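Local coordinates for protein enoyl-CoA hydratase (Mycobacterium smegmatis, PDB 3PE8) that probably catalyses the reversible hydration of trans-2-enoyl-CoA thioesters to 3-hydroxyacyl-CoA, as a crotonase-like enzyme, and binds a zinc ion, at residues Leu24-Ser29 with Ala35-Thr40; Val57-Thr60 with Val65-Ala68; Pro86-Met91 with Leu112-Leu117; Asn100-Thr105 with Gly160-Ala165; Gly106-Ala111 with Ala123-Thr128. All coordinates share one frame; numbering follows the deposited sequence.

Contact 1: Leu24-Ser29 with Ala35-Thr40; sequences LNRPQS and AELRST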
# COMPACT_ATOMS: atom_id res chain seq x y z
N LEU A 24 35.55 8.27 -3.66
CA LEU A 24 35.26 9.61 -4.18
C LEU A 24 36.52 10.46 -4.01
O LEU A 24 37.07 10.51 -2.92
CB LEU A 24 34.10 10.26 -3.44
CG LEU A 24 32.79 9.46 -3.32
CD1 LEU A 24 31.83 10.26 -2.43
CD2 LEU A 24 32.14 9.18 -4.68
N ASN A 25 37.01 11.07 -5.08
CA ASN A 25 38.35 11.65 -5.06
C ASN A 25 38.40 13.09 -5.61
O ASN A 25 39.15 13.39 -6.56
CB ASN A 25 39.36 10.73 -5.81
CG ASN A 25 40.80 11.12 -5.52
OD1 ASN A 25 41.15 11.47 -4.38
ND2 ASN A 25 41.65 11.08 -6.55
N ARG A 26 37.59 13.95 -5.01
CA ARG A 26 37.69 15.38 -5.26
C ARG A 26 37.82 16.08 -3.92
O ARG A 26 37.00 16.94 -3.59
CB ARG A 26 36.49 15.94 -6.05
CG ARG A 26 36.26 15.29 -7.42
CD ARG A 26 35.06 15.89 -8.08
NE ARG A 26 35.33 17.27 -8.50
CZ ARG A 26 34.62 18.36 -8.21
NH1 ARG A 26 33.53 18.31 -7.43
NH2 ARG A 26 34.99 19.53 -8.72
N PRO A 27 38.87 15.75 -3.16
CA PRO A 27 38.94 16.33 -1.81
C PRO A 27 39.09 17.85 -1.83
O PRO A 27 38.66 18.53 -0.88
CB PRO A 27 40.16 15.64 -1.19
CG PRO A 27 40.95 15.11 -2.33
CD PRO A 27 39.95 14.77 -3.38
N GLN A 28 39.70 18.40 -2.88
CA GLN A 28 39.84 19.84 -3.02
C GLN A 28 38.49 20.55 -3.07
O GLN A 28 38.43 21.77 -2.87
CB GLN A 28 40.68 20.15 -4.28
CG GLN A 28 39.98 19.79 -5.62
CD GLN A 28 40.02 18.30 -6.09
OE1 GLN A 28 40.50 17.37 -5.39
NE2 GLN A 28 39.54 18.10 -7.32
N SER A 29 37.41 19.81 -3.35
CA SER A 29 36.03 20.28 -3.44
C SER A 29 35.11 19.49 -2.49
O SER A 29 33.89 19.37 -2.71
CB SER A 29 35.52 20.15 -4.87
OG SER A 29 36.28 21.00 -5.72
N ALA A 35 29.10 16.79 -12.18
CA ALA A 35 28.55 15.96 -13.26
C ALA A 35 29.48 14.81 -13.60
O ALA A 35 29.04 13.68 -13.75
CB ALA A 35 28.26 16.85 -14.53
N GLU A 36 30.77 15.10 -13.73
CA GLU A 36 31.76 14.07 -14.02
C GLU A 36 31.83 13.00 -12.94
O GLU A 36 31.84 11.81 -13.25
CB GLU A 36 33.15 14.67 -14.24
CG GLU A 36 34.21 13.65 -14.67
CD GLU A 36 35.64 14.19 -14.64
OE1 GLU A 36 35.85 15.36 -14.24
OE2 GLU A 36 36.55 13.40 -15.01
N LEU A 37 31.87 13.40 -11.67
CA LEU A 37 31.96 12.40 -10.61
C LEU A 37 30.68 11.59 -10.53
O LEU A 37 30.73 10.37 -10.35
CB LEU A 37 32.30 13.06 -9.28
CG LEU A 37 32.40 12.11 -8.08
CD1 LEU A 37 33.33 10.89 -8.35
CD2 LEU A 37 32.90 12.94 -6.86
N ARG A 38 29.52 12.22 -10.70
CA ARG A 38 28.26 11.46 -10.69
C ARG A 38 28.27 10.40 -11.78
O ARG A 38 28.03 9.21 -11.53
CB ARG A 38 27.06 12.40 -10.85
CG ARG A 38 26.77 13.26 -9.66
CD ARG A 38 25.46 14.11 -9.81
NE ARG A 38 25.25 14.87 -11.06
CZ ARG A 38 25.51 16.17 -11.25
NH1 ARG A 38 26.06 16.92 -10.30
NH2 ARG A 38 25.24 16.74 -12.42
N SER A 39 28.60 10.80 -13.00
CA SER A 39 28.65 9.89 -14.15
C SER A 39 29.58 8.72 -13.88
O SER A 39 29.25 7.54 -14.11
CB SER A 39 29.15 10.63 -15.39
OG SER A 39 29.22 9.75 -16.51
N THR A 40 30.78 9.07 -13.42
CA THR A 40 31.84 8.08 -13.18
C THR A 40 31.45 7.12 -12.05
O THR A 40 31.63 5.90 -12.16
CB THR A 40 33.19 8.80 -12.89
OG1 THR A 40 33.53 9.64 -14.00
CG2 THR A 40 34.31 7.78 -12.69

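Contact 2: Val57-Thr60 with Val65-Ala68; sequences VIVT and VFCA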
# COMPACT_ATOMS: atom_id res chain seq x y z
N VAL A 57 31.09 -4.28 -2.80
CA VAL A 57 31.59 -2.92 -3.03
C VAL A 57 31.70 -2.16 -1.70
O VAL A 57 30.77 -2.25 -0.85
CB VAL A 57 30.65 -2.13 -4.00
CG1 VAL A 57 31.15 -0.70 -4.18
CG2 VAL A 57 30.56 -2.81 -5.39
N ILE A 58 32.80 -1.43 -1.52
CA ILE A 58 32.92 -0.42 -0.46
C ILE A 58 32.95 0.95 -1.11
O ILE A 58 33.75 1.16 -2.04
CB ILE A 58 34.21 -0.63 0.40
CG1 ILE A 58 34.17 -2.00 1.10
CG2 ILE A 58 34.42 0.52 1.41
CD1 ILE A 58 35.48 -2.41 1.75
N VAL A 59 32.14 1.87 -0.61
CA VAL A 59 32.17 3.25 -1.06
C VAL A 59 32.74 4.11 0.06
O VAL A 59 32.26 4.01 1.19
CB VAL A 59 30.77 3.78 -1.45
CG1 VAL A 59 30.82 5.30 -1.80
CG2 VAL A 59 30.19 3.02 -2.65
N THR A 60 33.73 4.96 -0.25
CA THR A 60 34.29 5.83 0.78
C THR A 60 34.71 7.11 0.11
O THR A 60 34.64 7.22 -1.12
CB THR A 60 35.41 5.11 1.56
OG1 THR A 60 35.68 5.82 2.79
CG2 THR A 60 36.72 4.96 0.76
N VAL A 65 36.52 14.62 4.24
CA VAL A 65 35.06 14.71 4.08
C VAL A 65 34.61 13.46 3.32
O VAL A 65 35.32 13.00 2.44
CB VAL A 65 34.69 16.01 3.36
CG1 VAL A 65 33.20 16.02 2.98
CG2 VAL A 65 35.05 17.24 4.22
N PHE A 66 33.47 12.87 3.66
CA PHE A 66 32.91 11.78 2.84
C PHE A 66 32.36 12.36 1.54
O PHE A 66 32.90 12.06 0.45
CB PHE A 66 31.84 10.96 3.59
CG PHE A 66 31.11 10.01 2.71
CD1 PHE A 66 31.70 8.82 2.31
CD2 PHE A 66 29.82 10.26 2.30
CE1 PHE A 66 31.04 7.93 1.49
CE2 PHE A 66 29.12 9.34 1.51
CZ PHE A 66 29.74 8.19 1.09
N CYS A 67 31.38 13.24 1.63
CA CYS A 67 30.76 13.89 0.46
C CYS A 67 29.90 15.06 0.92
O CYS A 67 28.97 14.84 1.71
CB CYS A 67 29.90 12.88 -0.32
SG CYS A 67 29.13 13.61 -1.77
N ALA A 68 30.23 16.26 0.44
CA ALA A 68 29.51 17.50 0.82
C ALA A 68 28.23 17.71 0.04
O ALA A 68 27.56 18.70 0.32
CB ALA A 68 30.43 18.72 0.63

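Contact 3: Pro86-Met91 with Leu112-Leu117; sequences PKWPDM and LYCDIL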
# COMPACT_ATOMS: atom_id res chain seq x y z
N PRO A 86 16.96 10.16 -9.82
CA PRO A 86 17.92 9.25 -9.20
C PRO A 86 18.67 8.42 -10.24
O PRO A 86 18.15 8.15 -11.32
CB PRO A 86 17.06 8.38 -8.27
CG PRO A 86 15.70 8.44 -8.84
CD PRO A 86 15.56 9.77 -9.49
N LYS A 87 19.92 8.10 -9.90
CA LYS A 87 20.84 7.39 -10.79
C LYS A 87 21.43 6.10 -10.19
O LYS A 87 22.06 5.33 -10.90
CB LYS A 87 22.03 8.30 -11.10
CG LYS A 87 21.67 9.61 -11.82
CD LYS A 87 21.24 9.38 -13.23
CE LYS A 87 20.86 10.71 -13.88
NZ LYS A 87 20.21 10.52 -15.19
N TRP A 88 21.26 5.86 -8.89
CA TRP A 88 21.90 4.71 -8.27
C TRP A 88 21.27 3.47 -8.89
O TRP A 88 20.04 3.33 -8.84
CB TRP A 88 21.67 4.73 -6.76
CG TRP A 88 22.43 3.68 -5.99
CD1 TRP A 88 22.17 2.33 -5.97
CD2 TRP A 88 23.52 3.90 -5.12
NE1 TRP A 88 23.05 1.69 -5.12
CE2 TRP A 88 23.89 2.64 -4.58
CE3 TRP A 88 24.21 5.04 -4.68
CZ2 TRP A 88 24.92 2.50 -3.65
CZ3 TRP A 88 25.22 4.91 -3.79
CH2 TRP A 88 25.56 3.65 -3.25
N PRO A 89 22.08 2.57 -9.46
CA PRO A 89 21.57 1.44 -10.25
C PRO A 89 21.07 0.25 -9.42
O PRO A 89 21.37 0.16 -8.23
CB PRO A 89 22.79 1.02 -11.08
CG PRO A 89 23.94 1.33 -10.18
CD PRO A 89 23.55 2.63 -9.52
N ASP A 90 20.25 -0.61 -10.03
CA ASP A 90 19.83 -1.84 -9.38
C ASP A 90 21.05 -2.75 -9.24
O ASP A 90 21.77 -2.99 -10.21
CB ASP A 90 18.75 -2.55 -10.19
CG ASP A 90 18.21 -3.79 -9.48
OD1 ASP A 90 18.08 -3.78 -8.24
OD2 ASP A 90 17.88 -4.77 -10.19
N MET A 91 21.28 -3.24 -8.04
CA MET A 91 22.46 -4.05 -7.73
C MET A 91 22.00 -5.21 -6.86
O MET A 91 21.10 -5.06 -6.03
CB MET A 91 23.49 -3.21 -6.99
CG MET A 91 24.12 -2.12 -7.86
SD MET A 91 25.34 -1.22 -6.91
CE MET A 91 26.67 -2.44 -6.84
N LEU A 112 22.70 6.98 2.43
CA LEU A 112 21.40 6.33 2.61
C LEU A 112 21.11 5.24 1.57
O LEU A 112 20.28 4.37 1.83
CB LEU A 112 20.28 7.39 2.64
CG LEU A 112 20.26 8.26 3.89
CD1 LEU A 112 19.33 9.50 3.67
CD2 LEU A 112 19.83 7.52 5.14
N TYR A 113 21.72 5.31 0.39
CA TYR A 113 21.58 4.26 -0.61
C TYR A 113 22.35 2.99 -0.25
O TYR A 113 22.03 1.91 -0.76
CB TYR A 113 22.13 4.71 -1.97
CG TYR A 113 21.22 5.54 -2.83
CD1 TYR A 113 20.06 5.03 -3.34
CD2 TYR A 113 21.55 6.84 -3.14
CE1 TYR A 113 19.23 5.78 -4.15
CE2 TYR A 113 20.73 7.61 -3.96
CZ TYR A 113 19.58 7.08 -4.45
OH TYR A 113 18.77 7.87 -5.26
N CYS A 114 23.40 3.11 0.55
CA CYS A 114 24.21 1.93 0.86
C CYS A 114 23.43 0.88 1.64
O CYS A 114 22.56 1.21 2.42
CB CYS A 114 25.46 2.33 1.64
SG CYS A 114 26.61 3.42 0.74
N ASP A 115 23.78 -0.39 1.47
CA ASP A 115 23.14 -1.45 2.23
C ASP A 115 23.51 -1.41 3.69
O ASP A 115 22.64 -1.61 4.55
CB ASP A 115 23.50 -2.80 1.64
CG ASP A 115 22.99 -2.97 0.22
OD1 ASP A 115 21.75 -2.89 0.03
OD2 ASP A 115 23.81 -3.15 -0.71
N ILE A 116 24.78 -1.13 3.98
CA ILE A 116 25.36 -1.25 5.33
C ILE A 116 26.32 -0.06 5.49
O ILE A 116 27.12 0.19 4.61
CB ILE A 116 26.22 -2.53 5.46
CG1 ILE A 116 25.38 -3.80 5.23
CG2 ILE A 116 26.98 -2.51 6.81
CD1 ILE A 116 26.27 -5.10 4.98
N LEU A 117 26.22 0.67 6.59
CA LEU A 117 27.15 1.76 6.87
C LEU A 117 28.01 1.45 8.09
O LEU A 117 27.50 0.91 9.11
CB LEU A 117 26.41 3.08 7.12
CG LEU A 117 25.61 3.68 5.97
CD1 LEU A 117 25.01 5.05 6.34
CD2 LEU A 117 26.51 3.84 4.72
O HOH W 1 20.69 8.67 -7.24

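Contact 4: Asn100-Thr105 with Gly160-Ala165; sequences NGAAVT and GDYLSA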
# COMPACT_ATOMS: atom_id res chain seq x y z
N ASN A 100 33.83 8.36 6.25
CA ASN A 100 35.09 8.82 6.82
C ASN A 100 35.06 10.24 7.39
O ASN A 100 36.02 10.68 7.99
CB ASN A 100 36.20 8.75 5.77
CG ASN A 100 35.87 9.57 4.53
OD1 ASN A 100 34.92 9.24 3.80
ND2 ASN A 100 36.64 10.64 4.29
N GLY A 101 33.98 10.97 7.15
CA GLY A 101 33.87 12.38 7.52
C GLY A 101 32.45 12.83 7.21
O GLY A 101 31.52 12.00 7.15
N ALA A 102 32.28 14.13 7.02
CA ALA A 102 30.96 14.71 6.80
C ALA A 102 30.29 14.14 5.55
O ALA A 102 30.92 14.00 4.50
CB ALA A 102 31.03 16.25 6.71
N ALA A 103 29.01 13.82 5.71
CA ALA A 103 28.14 13.31 4.64
C ALA A 103 26.93 14.26 4.68
O ALA A 103 26.13 14.22 5.61
CB ALA A 103 27.71 11.89 4.94
N VAL A 104 26.86 15.16 3.72
CA VAL A 104 25.95 16.29 3.76
C VAL A 104 25.06 16.34 2.54
O VAL A 104 25.54 16.29 1.42
CB VAL A 104 26.74 17.62 3.91
CG1 VAL A 104 25.78 18.84 4.02
CG2 VAL A 104 27.67 17.53 5.14
N THR A 105 23.74 16.38 2.76
CA THR A 105 22.75 16.66 1.73
C THR A 105 22.81 15.58 0.66
O THR A 105 22.49 14.44 0.97
CB THR A 105 22.82 18.12 1.30
OG1 THR A 105 22.84 18.90 2.50
CG2 THR A 105 21.59 18.55 0.47
N GLY A 160 19.21 21.61 10.04
CA GLY A 160 20.45 21.53 9.29
C GLY A 160 21.67 21.18 10.12
O GLY A 160 22.80 21.24 9.61
N ASP A 161 21.47 20.83 11.40
CA ASP A 161 22.57 20.57 12.32
C ASP A 161 23.20 19.19 12.03
O ASP A 161 22.54 18.24 11.55
CB ASP A 161 22.09 20.51 13.79
CG ASP A 161 21.59 21.83 14.36
OD1 ASP A 161 21.95 22.94 13.90
OD2 ASP A 161 20.85 21.70 15.37
N TYR A 162 24.46 19.05 12.42
CA TYR A 162 25.13 17.78 12.29
C TYR A 162 24.66 16.76 13.32
O TYR A 162 24.42 17.09 14.52
CB TYR A 162 26.63 17.94 12.47
CG TYR A 162 27.38 18.50 11.31
CD1 TYR A 162 27.43 17.82 10.10
CD2 TYR A 162 28.12 19.67 11.45
CE1 TYR A 162 28.15 18.32 9.02
CE2 TYR A 162 28.87 20.17 10.35
CZ TYR A 162 28.86 19.47 9.16
OH TYR A 162 29.59 19.94 8.08
N LEU A 163 24.56 15.53 12.87
CA LEU A 163 24.39 14.33 13.69
C LEU A 163 25.77 13.68 13.82
O LEU A 163 26.39 13.35 12.80
CB LEU A 163 23.41 13.37 13.05
CG LEU A 163 23.05 12.13 13.84
CD1 LEU A 163 22.16 12.47 15.05
CD2 LEU A 163 22.44 11.05 12.93
N SER A 164 26.22 13.46 15.04
CA SER A 164 27.49 12.82 15.30
C SER A 164 27.48 11.36 14.97
O SER A 164 26.43 10.72 14.86
CB SER A 164 27.86 13.00 16.78
OG SER A 164 27.04 12.18 17.64
N ALA A 165 28.68 10.79 14.86
CA ALA A 165 28.81 9.35 14.61
C ALA A 165 28.18 8.53 15.73
O ALA A 165 27.50 7.53 15.44
CB ALA A 165 30.29 8.94 14.40

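Contact 5: Gly106-Ala111 with Ala123-Thr128; sequences GGLELA and AKFADT. With ZN (zinc ion), chain C.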
# COMPACT_ATOMS: atom_id res chain seq x y z
N GLY A 106 23.23 15.84 -0.58
CA GLY A 106 23.37 14.74 -1.54
C GLY A 106 24.34 13.67 -1.09
O GLY A 106 24.19 12.50 -1.45
N GLY A 107 25.35 14.03 -0.32
CA GLY A 107 26.22 13.03 0.24
C GLY A 107 25.58 12.15 1.31
O GLY A 107 25.96 10.99 1.48
N LEU A 108 24.65 12.72 2.07
CA LEU A 108 23.85 11.93 3.00
C LEU A 108 22.93 10.99 2.21
O LEU A 108 22.78 9.82 2.57
CB LEU A 108 23.05 12.83 3.95
CG LEU A 108 22.04 12.20 4.89
CD1 LEU A 108 22.68 11.08 5.74
CD2 LEU A 108 21.41 13.32 5.80
N GLU A 109 22.37 11.48 1.09
CA GLU A 109 21.57 10.61 0.21
C GLU A 109 22.43 9.46 -0.35
O GLU A 109 21.97 8.32 -0.37
CB GLU A 109 20.92 11.41 -0.91
CG GLU A 109 19.74 12.25 -0.36
CD GLU A 109 19.15 13.25 -1.33
OE1 GLU A 109 17.94 13.16 -1.60
OE2 GLU A 109 19.92 14.13 -1.77
N LEU A 110 23.68 9.73 -0.72
CA LEU A 110 24.58 8.63 -1.14
C LEU A 110 24.75 7.60 -0.02
O LEU A 110 24.65 6.39 -0.24
CB LEU A 110 25.94 9.12 -1.61
CG LEU A 110 26.17 9.65 -2.99
CD1 LEU A 110 27.70 9.71 -3.20
CD2 LEU A 110 25.51 8.83 -4.12
N ALA A 111 24.97 8.08 1.21
CA ALA A 111 25.12 7.17 2.33
C ALA A 111 23.87 6.34 2.55
O ALA A 111 23.95 5.16 2.84
CB ALA A 111 25.50 7.96 3.62
N ALA A 123 32.96 10.77 11.44
CA ALA A 123 31.81 10.92 10.55
C ALA A 123 30.79 11.82 11.19
O ALA A 123 30.62 11.85 12.41
CB ALA A 123 31.21 9.59 10.27
N LYS A 124 30.10 12.57 10.36
CA LYS A 124 28.92 13.34 10.81
C LYS A 124 27.99 13.47 9.65
O LYS A 124 28.41 13.33 8.50
CB LYS A 124 29.28 14.70 11.38
CG LYS A 124 30.19 15.51 10.57
CD LYS A 124 30.74 16.69 11.39
CE LYS A 124 31.60 17.58 10.52
NZ LYS A 124 32.24 18.66 11.30
N PHE A 125 26.71 13.70 9.93
CA PHE A 125 25.68 13.61 8.90
C PHE A 125 24.79 14.84 9.01
O PHE A 125 24.43 15.25 10.11
CB PHE A 125 24.83 12.35 9.14
CG PHE A 125 25.61 11.08 9.13
CD1 PHE A 125 26.24 10.60 10.29
CD2 PHE A 125 25.75 10.38 7.95
CE1 PHE A 125 26.95 9.40 10.23
CE2 PHE A 125 26.47 9.21 7.91
CZ PHE A 125 27.08 8.75 9.02
N ALA A 126 24.46 15.43 7.88
CA ALA A 126 23.57 16.61 7.88
C ALA A 126 22.77 16.74 6.62
O ALA A 126 23.20 16.29 5.56
CB ALA A 126 24.39 17.93 8.15
N ASP A 127 21.59 17.35 6.76
CA ASP A 127 20.73 17.68 5.65
C ASP A 127 20.58 19.18 5.58
O ASP A 127 19.95 19.78 6.46
CB ASP A 127 19.36 17.04 5.81
CG ASP A 127 18.42 17.41 4.69
OD1 ASP A 127 18.93 17.86 3.65
OD2 ASP A 127 17.19 17.34 4.83
N THR A 128 21.17 19.81 4.57
CA THR A 128 21.04 21.24 4.42
C THR A 128 20.08 21.69 3.31
O THR A 128 20.07 22.88 2.95
CB THR A 128 22.40 21.88 4.20
OG1 THR A 128 22.94 21.48 2.92
CG2 THR A 128 23.33 21.52 5.34
ZN ZN C . 19.57 15.96 -2.60
O HOH W 2 21.47 17.13 -2.91
O HOH W 3 18.56 15.94 -4.19

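Contact 1: Leu24-Ser29 with Ala35-Thr40
L37 sends CG anti to its backbone N (chi1 179°), off helix 35-50 and toward R26, whose own CG lies anti to its carbonyl carbon (chi1 -58°). The arginine then bends at chi3 (70°). R26 and L37 run antiparallel alongside one another, so it is the aliphatic part of R26 that touches: its CD lies 3.9 Å from CD2 of L37. The other branch of the leucine faces L24, with CD1 of L37 4.2 Å from CD2 of L24. L37 thus divides its two methyls between the end of strand 19-24 and the turn that follows.

Beyond the bend, the guanidinium has one face over CB of S29, while its NH1 reaches D71 in a salt bridge and the carbonyl O of A32. On the helix, OG1 of T40 turns back to the carbonyl O of E36 at 2.9 Å, and the backbone N of T40 comes to that same oxygen from the opposite face of its plane.

What joins helix to loop is therefore purely apolar and largely buried; the charge of R26 is met by D71, in the loop after strand 56-61, and not by the helix, with E36 OE1 still 6.1 Å from R26 NE.

Contact 2: Val57-Thr60 with Val65-Ala68
Strand 56-61, a parallel strand inside the six-stranded sheet, meets the loop that follows it through the ring of F66, which lies against the backbone of V59 and T60. Atom CE1 of F66 does nearly all the touching. It stands 3.9 Å from CA of T60 and 4.1 Å from the carbonyl O of V59, both of them at the edge of the ring and near its plane, so the phenyl points its rim at the strand. A third approach, 4.2 Å from CE1 of F66 to CG1 of V59, adds the only side-chain to side-chain packing between the segments. A chi1 of 170° swings the ring away from its own N and back toward the strand that the chain has just left.

This is the crotonase fold, in which the chain leaving this strand commonly leads to one of the two backbone N-H groups of the oxyanion hole. F66 is buried, probably just before that part of the loop; it also packs on I99 and N100, and its carbonyl O accepts a hydrogen bond from ND2 of N31.

The CB of T60 points away from segment 65-68, and its OG1 bonds to the carbonyl O of A98 on strand 95-99, the next strand in the sheet. V59 packs on V95 of the same strand and shares a backbone hydrogen bond with I96. On the other side of strand 56-61, I58 bonds through its backbone to R20 and L22 of strand 19-24.

Contact 3: Pro86-Met91 with Leu112-Leu117
W88 and Y113 lie nearly flat against each other in an offset stack, the tyrosine toward the C-terminal end of helix 106-113 in the crotonase fold and the tryptophan in the loop leading to strand 95-99. The planes are tilted by only 14°, and the centroids of the indole five-membered ring and the phenol ring are 4.7 Å apart. The two side chains overlap head to tail, so each ring receives the other's CB on a face. CB of W88 sits 3.7 Å from the centroid of the Y113 ring, over its centre, and CB of Y113 sits 3.4 Å from the centroid of the W88 six-membered ring, both CH-pi contacts, the second the tighter.

The indole reaches this place because a chi1 of -173° puts it trans to the main-chain N of W88. The far end of the indole meets C114, whose SG is 4.1 Å from CH2 of W88 and approaches obliquely, a sulfur-aromatic contact. L45 of helix 35-50 and V95 of strand 95-99 also pack on the tryptophan, while W138 and R143 pack on the tyrosine. Nearby, D115 forms a salt bridge with R154 of a second subunit, and P86 packs on W222 of a third, which puts this region close to subunit interfaces.

At the hydroxyl end of the phenol, CB of P86 lies 3.5 Å from OH of Y113. A water joins the two segments there, accepting from the backbone N of K87 at 2.8 Å and lying 2.9 Å from OH of Y113.

Contact 4: Asn100-Thr105 with Gly160-Ala165
Y162 reaches A102 and V104 with CE1 and its hydroxyl end. Its CE1 lies 4.0 Å from CG2 of V104, which comes in at the ring edge near the plane, the two side chains roughly perpendicular to each other. At the end of the ring, OH of Y162 is 4.2 Å from CB of A102, which approaches obliquely. Both contacts are plain van der Waals packing, and CG of Y162, anti to the carbonyl carbon (chi1 -77°), lets the ring span the distance.

What it spans is the middle of the small three-stranded sheet of the crotonase fold. Strand 102-104 and the short, weakly bonded strand 163-164 are its outer members within the chain, and strand 124-126 runs between them. A102 and V104, two residues apart, both point their CB toward the tyrosine's segment.

The central strand supplies the next shell. K124 makes a cation-pi contact with the Y162 ring, and A126 packs on it as well. A103 bonds through its backbone to K124 and A126. At the end of strand 163-164, S164 caps helix 165-171 with OG on the backbone N of D167, and D161 packs on S193 of a neighbouring subunit.

Contact 5: Gly106-Ala111 with Ala123-Thr128
The zinc site is built partly on helix 106-113, through E109, and L108 of the same helix packs on F125, A126 and D127. E109 holds the metal through OE2 at 2.0 Å; NE2 of H129 and two waters, at 2.2 and 1.9 Å from the zinc, make up the other ligands. The remaining carboxylate oxygen of E109, OE1, takes hydrogen bonds from the backbone N of W138 and of L140, which helps set the rotation of the carboxylate. D127 is a second-shell residue: its OD1 bonds to ND1 of H129 and its OD2 to OG of S157. In crotonases these two metal-binding positions usually hold the catalytic acid-base glutamates, so the ion probably lies in the active-site pocket.

With chi1 at 173° and chi2 at 54°, L108 spreads its methyls along the strand. CD1 of L108 lies 3.8 Å from CD2 of F125, and CD2 of L108 lies 3.5 Å from the carbonyl O of A126. L140 of helix 140-148 packs on L108 and D127, and I99 of strand 95-99 on A111 and F125, so the helix-strand contact is flanked by both elements.

Contact 5 supplies E109 to the zinc, and the centre of contact 4 is about 6 Å from its own. T105 OG1 and T128 OG1, 2.6 Å apart, probably hydrogen-bond, as do L163 N and F125 O at 2.8 Å. Contact 2 joins contact 4 by probable backbone bonds, C67 O to V104 N (2.9 Å) and C67 N to A102 O (3.0 Å), and packs F66 on G107 of contact 5. Contact 3 shares helix 106-113 with contact 5, its Y113 side chain about 9 Å from the zinc. Contact 1 is more remote, its L24 side chain about 14 Å from the metal, yet L24 CD1 packs on L110 CD1 at 4.2 Å and L24 N lies 2.9 Å from T60 O.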